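Local coordinates for protein bvu-3222 (Bacteroides vulgatus ATCC 8482, PDB 3FYF), which is of unknown function but belongs to the DUF4251 family and is probably periplasmic, at residues S47-A52 / Y163-N168. Numbering follows the deposited sequence.
Sequences SFVLEA and YLVPYN
V165 overlaps the side chain of E51 through one methyl: CG2 lies 3.5 Å from E51 OE1, the glutamate chain, extended beyond CG, crossing the valine at about a right angle. V165 CG1 is anti to its own carbonyl carbon (chi1 -70°), which leaves CG2 between the backbone N and the carbonyl carbon, from where it also meets V49 CG1 at 3.8 Å, the two valines side by side and pointing the same way. H172, from the C-terminal tag, hydrogen-bonds E51 OE1 and packs on V49. On the other face, L164 CD1 reaches F48 CD1 at 3.7 Å and also touches L50 CB; L43 of helix 27-44 covers F48 and L164, while the ring of Y121 meets that of F48 edge-to-face. Here antiparallel pairing brings the first strand after that helix beside the last strand of a strongly curved sheet, closing a circuit of neighbouring strands. V49 and V165 exchange two backbone hydrogen bonds, and E51 and Y163 two more. Beyond P166, which has no N-H to give, Y167 N bonds S47 O at 3.2 Å, straight at the hydrogen (177°) yet from above the carbonyl plane. S47 OG rests 3.4 Å from Y167 CB.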
ATOM      1  N   SER B  47      12.652  -9.986  17.603  1.00 58.28           N
ATOM      2  CA  SER B  47      13.667 -10.154  16.573  1.00 58.77           C
ATOM      3  C   SER B  47      12.980 -10.174  15.211  1.00 55.00           C
ATOM      4  O   SER B  47      12.599 -11.236  14.708  1.00 56.41           O
ATOM      5  CB  SER B  47      14.472 -11.440  16.817  1.00 59.51           C
ATOM      6  OG  SER B  47      15.591 -11.530  15.947  1.00 61.03           O
ATOM      7  N   PHE B  48      12.815  -8.991  14.627  1.00 54.80           N
ATOM      8  CA  PHE B  48      12.045  -8.836  13.390  1.00 54.82           C
ATOM      9  C   PHE B  48      12.469  -7.647  12.544  1.00 53.79           C
ATOM     10  O   PHE B  48      13.154  -6.729  13.005  1.00 49.29           O
ATOM     11  CB  PHE B  48      10.535  -8.733  13.680  1.00 54.36           C
ATOM     12  CG  PHE B  48      10.146  -7.529  14.505  1.00 54.44           C
ATOM     13  CD1 PHE B  48       9.881  -6.300  13.897  1.00 56.35           C
ATOM     14  CD2 PHE B  48      10.018  -7.634  15.883  1.00 49.80           C
ATOM     15  CE1 PHE B  48       9.526  -5.195  14.652  1.00 55.91           C
ATOM     16  CE2 PHE B  48       9.655  -6.539  16.644  1.00 49.53           C
ATOM     17  CZ  PHE B  48       9.407  -5.316  16.025  1.00 58.84           C
ATOM     18  N   VAL B  49      12.022  -7.671  11.295  1.00 51.12           N
ATOM     19  CA  VAL B  49      12.197  -6.546  10.388  1.00 51.66           C
ATOM     20  C   VAL B  49      10.935  -6.399   9.533  1.00 51.27           C
ATOM     21  O   VAL B  49      10.340  -7.395   9.111  1.00 50.21           O
ATOM     22  CB  VAL B  49      13.521  -6.692   9.553  1.00 52.31           C
ATOM     23  CG1 VAL B  49      13.793  -8.123   9.280  1.00 47.75           C
ATOM     24  CG2 VAL B  49      13.517  -5.879   8.252  1.00 43.31           C
ATOM     25  N   LEU B  50      10.491  -5.162   9.341  1.00 54.26           N
ATOM     26  CA  LEU B  50       9.482  -4.896   8.333  1.00 54.07           C
ATOM     27  C   LEU B  50      10.169  -4.400   7.074  1.00 51.45           C
ATOM     28  O   LEU B  50      10.770  -3.332   7.065  1.00 51.74           O
ATOM     29  CB  LEU B  50       8.413  -3.902   8.802  1.00 50.46           C
ATOM     30  CG  LEU B  50       7.313  -3.793   7.726  1.00 58.16           C
ATOM     31  CD1 LEU B  50       5.963  -4.069   8.307  1.00 49.69           C
ATOM     32  CD2 LEU B  50       7.322  -2.483   6.923  1.00 49.84           C
ATOM     33  N   GLU B  51      10.051  -5.194   6.017  1.00 51.08           N
ATOM     34  CA  GLU B  51      10.625  -4.884   4.717  1.00 49.18           C
ATOM     35  C   GLU B  51       9.619  -4.061   3.913  1.00 46.31           C
ATOM     36  O   GLU B  51       8.618  -4.601   3.435  1.00 49.03           O
ATOM     37  CB  GLU B  51      10.949  -6.193   3.992  1.00 48.39           C
ATOM     38  CG  GLU B  51      11.921  -7.119   4.743  1.00 50.46           C
ATOM     39  CD  GLU B  51      12.155  -8.441   4.034  1.00 53.31           C
ATOM     40  OE1 GLU B  51      13.199  -9.078   4.291  1.00 65.31           O
ATOM     41  OE2 GLU B  51      11.290  -8.853   3.228  1.00 58.49           O
ATOM     42  N   ALA B  52       9.881  -2.761   3.770  1.00 44.99           N
ATOM     43  CA  ALA B  52       8.923  -1.841   3.159  1.00 41.31           C
ATOM     44  C   ALA B  52       8.787  -2.025   1.653  1.00 50.85           C
ATOM     45  O   ALA B  52       9.780  -2.009   0.903  1.00 48.89           O
ATOM     46  CB  ALA B  52       9.277  -0.404   3.470  1.00 43.63           C
ATOM     47  N   TYR B 163       6.190  -6.230   4.445  1.00 40.59           N
ATOM     48  CA  TYR B 163       6.166  -7.602   4.941  1.00 45.64           C
ATOM     49  C   TYR B 163       6.979  -7.723   6.222  1.00 47.12           C
ATOM     50  O   TYR B 163       8.131  -7.298   6.274  1.00 46.49           O
ATOM     51  CB  TYR B 163       6.689  -8.570   3.859  1.00 48.16           C
ATOM     52  CG  TYR B 163       5.857  -8.546   2.590  1.00 41.70           C
ATOM     53  CD1 TYR B 163       4.726  -9.352   2.461  1.00 41.78           C
ATOM     54  CD2 TYR B 163       6.180  -7.691   1.533  1.00 42.72           C
ATOM     55  CE1 TYR B 163       3.938  -9.310   1.304  1.00 31.05           C
ATOM     56  CE2 TYR B 163       5.399  -7.639   0.378  1.00 40.64           C
ATOM     57  CZ  TYR B 163       4.293  -8.456   0.265  1.00 40.52           C
ATOM     58  OH  TYR B 163       3.532  -8.413  -0.881  1.00 54.83           O
ATOM     59  N   LEU B 164       6.357  -8.288   7.255  1.00 50.79           N
ATOM     60  CA  LEU B 164       6.998  -8.485   8.554  1.00 48.11           C
ATOM     61  C   LEU B 164       7.613  -9.889   8.653  1.00 49.87           C
ATOM     62  O   LEU B 164       6.891 -10.889   8.689  1.00 44.45           O
ATOM     63  CB  LEU B 164       5.970  -8.274   9.670  1.00 46.77           C
ATOM     64  CG  LEU B 164       6.458  -8.078  11.104  1.00 53.41           C
ATOM     65  CD1 LEU B 164       7.334  -6.837  11.223  1.00 49.63           C
ATOM     66  CD2 LEU B 164       5.260  -7.964  12.016  1.00 48.90           C
ATOM     67  N   VAL B 165       8.943  -9.954   8.695  1.00 51.88           N
ATOM     68  CA  VAL B 165       9.670 -11.239   8.686  1.00 50.46           C
ATOM     69  C   VAL B 165      10.561 -11.390   9.922  1.00 53.03           C
ATOM     70  O   VAL B 165      10.920 -10.379  10.546  1.00 50.62           O
ATOM     71  CB  VAL B 165      10.522 -11.445   7.380  1.00 46.34           C
ATOM     72  CG1 VAL B 165       9.627 -11.663   6.168  1.00 49.97           C
ATOM     73  CG2 VAL B 165      11.495 -10.295   7.152  1.00 46.71           C
ATOM     74  N   PRO B 166      10.896 -12.649  10.304  1.00 56.41           N
ATOM     75  CA  PRO B 166      11.906 -12.808  11.349  1.00 58.17           C
ATOM     76  C   PRO B 166      13.248 -12.264  10.902  1.00 59.92           C
ATOM     77  O   PRO B 166      13.602 -12.390   9.726  1.00 59.91           O
ATOM     78  CB  PRO B 166      11.988 -14.328  11.540  1.00 55.11           C
ATOM     79  CG  PRO B 166      10.705 -14.848  11.025  1.00 52.86           C
ATOM     80  CD  PRO B 166      10.368 -13.957   9.870  1.00 53.11           C
ATOM     81  N   TYR B 167      13.957 -11.627  11.831  1.00 65.79           N
ATOM     82  CA  TYR B 167      15.305 -11.143  11.584  1.00 68.67           C
ATOM     83  C   TYR B 167      16.206 -12.322  11.224  1.00 69.67           C
ATOM     84  O   TYR B 167      16.201 -13.353  11.896  1.00 70.69           O
ATOM     85  CB  TYR B 167      15.853 -10.381  12.800  1.00 70.96           C
ATOM     86  CG  TYR B 167      17.329 -10.052  12.697  1.00 77.97           C
ATOM     87  CD1 TYR B 167      17.763  -8.943  11.974  1.00 78.15           C
ATOM     88  CD2 TYR B 167      18.292 -10.860  13.311  1.00 81.20           C
ATOM     89  CE1 TYR B 167      19.118  -8.643  11.862  1.00 82.28           C
ATOM     90  CE2 TYR B 167      19.651 -10.570  13.203  1.00 81.99           C
ATOM     91  CZ  TYR B 167      20.054  -9.459  12.479  1.00 79.55           C
ATOM     92  OH  TYR B 167      21.393  -9.162  12.371  1.00 85.28           O
ATOM     93  N   ASN B 168      17.019 -12.127  10.210  1.00 72.61           N
ATOM     94  CA  ASN B 168      17.776 -13.176   9.607  1.00 77.29           C
ATOM     95  C   ASN B 168      19.170 -12.639   9.322  1.00 79.67           C
ATOM     96  O   ASN B 168      19.347 -11.770   8.495  1.00 76.80           O
ATOM     97  CB  ASN B 168      17.094 -13.576   8.318  1.00 80.25           C
ATOM     98  CG  ASN B 168      17.760 -14.732   7.652  1.00 86.12           C
ATOM     99  OD1 ASN B 168      17.425 -15.868   7.901  1.00 96.13           O
ATOM    100  ND2 ASN B 168      18.715 -14.449   6.799  1.00 86.21           N
TER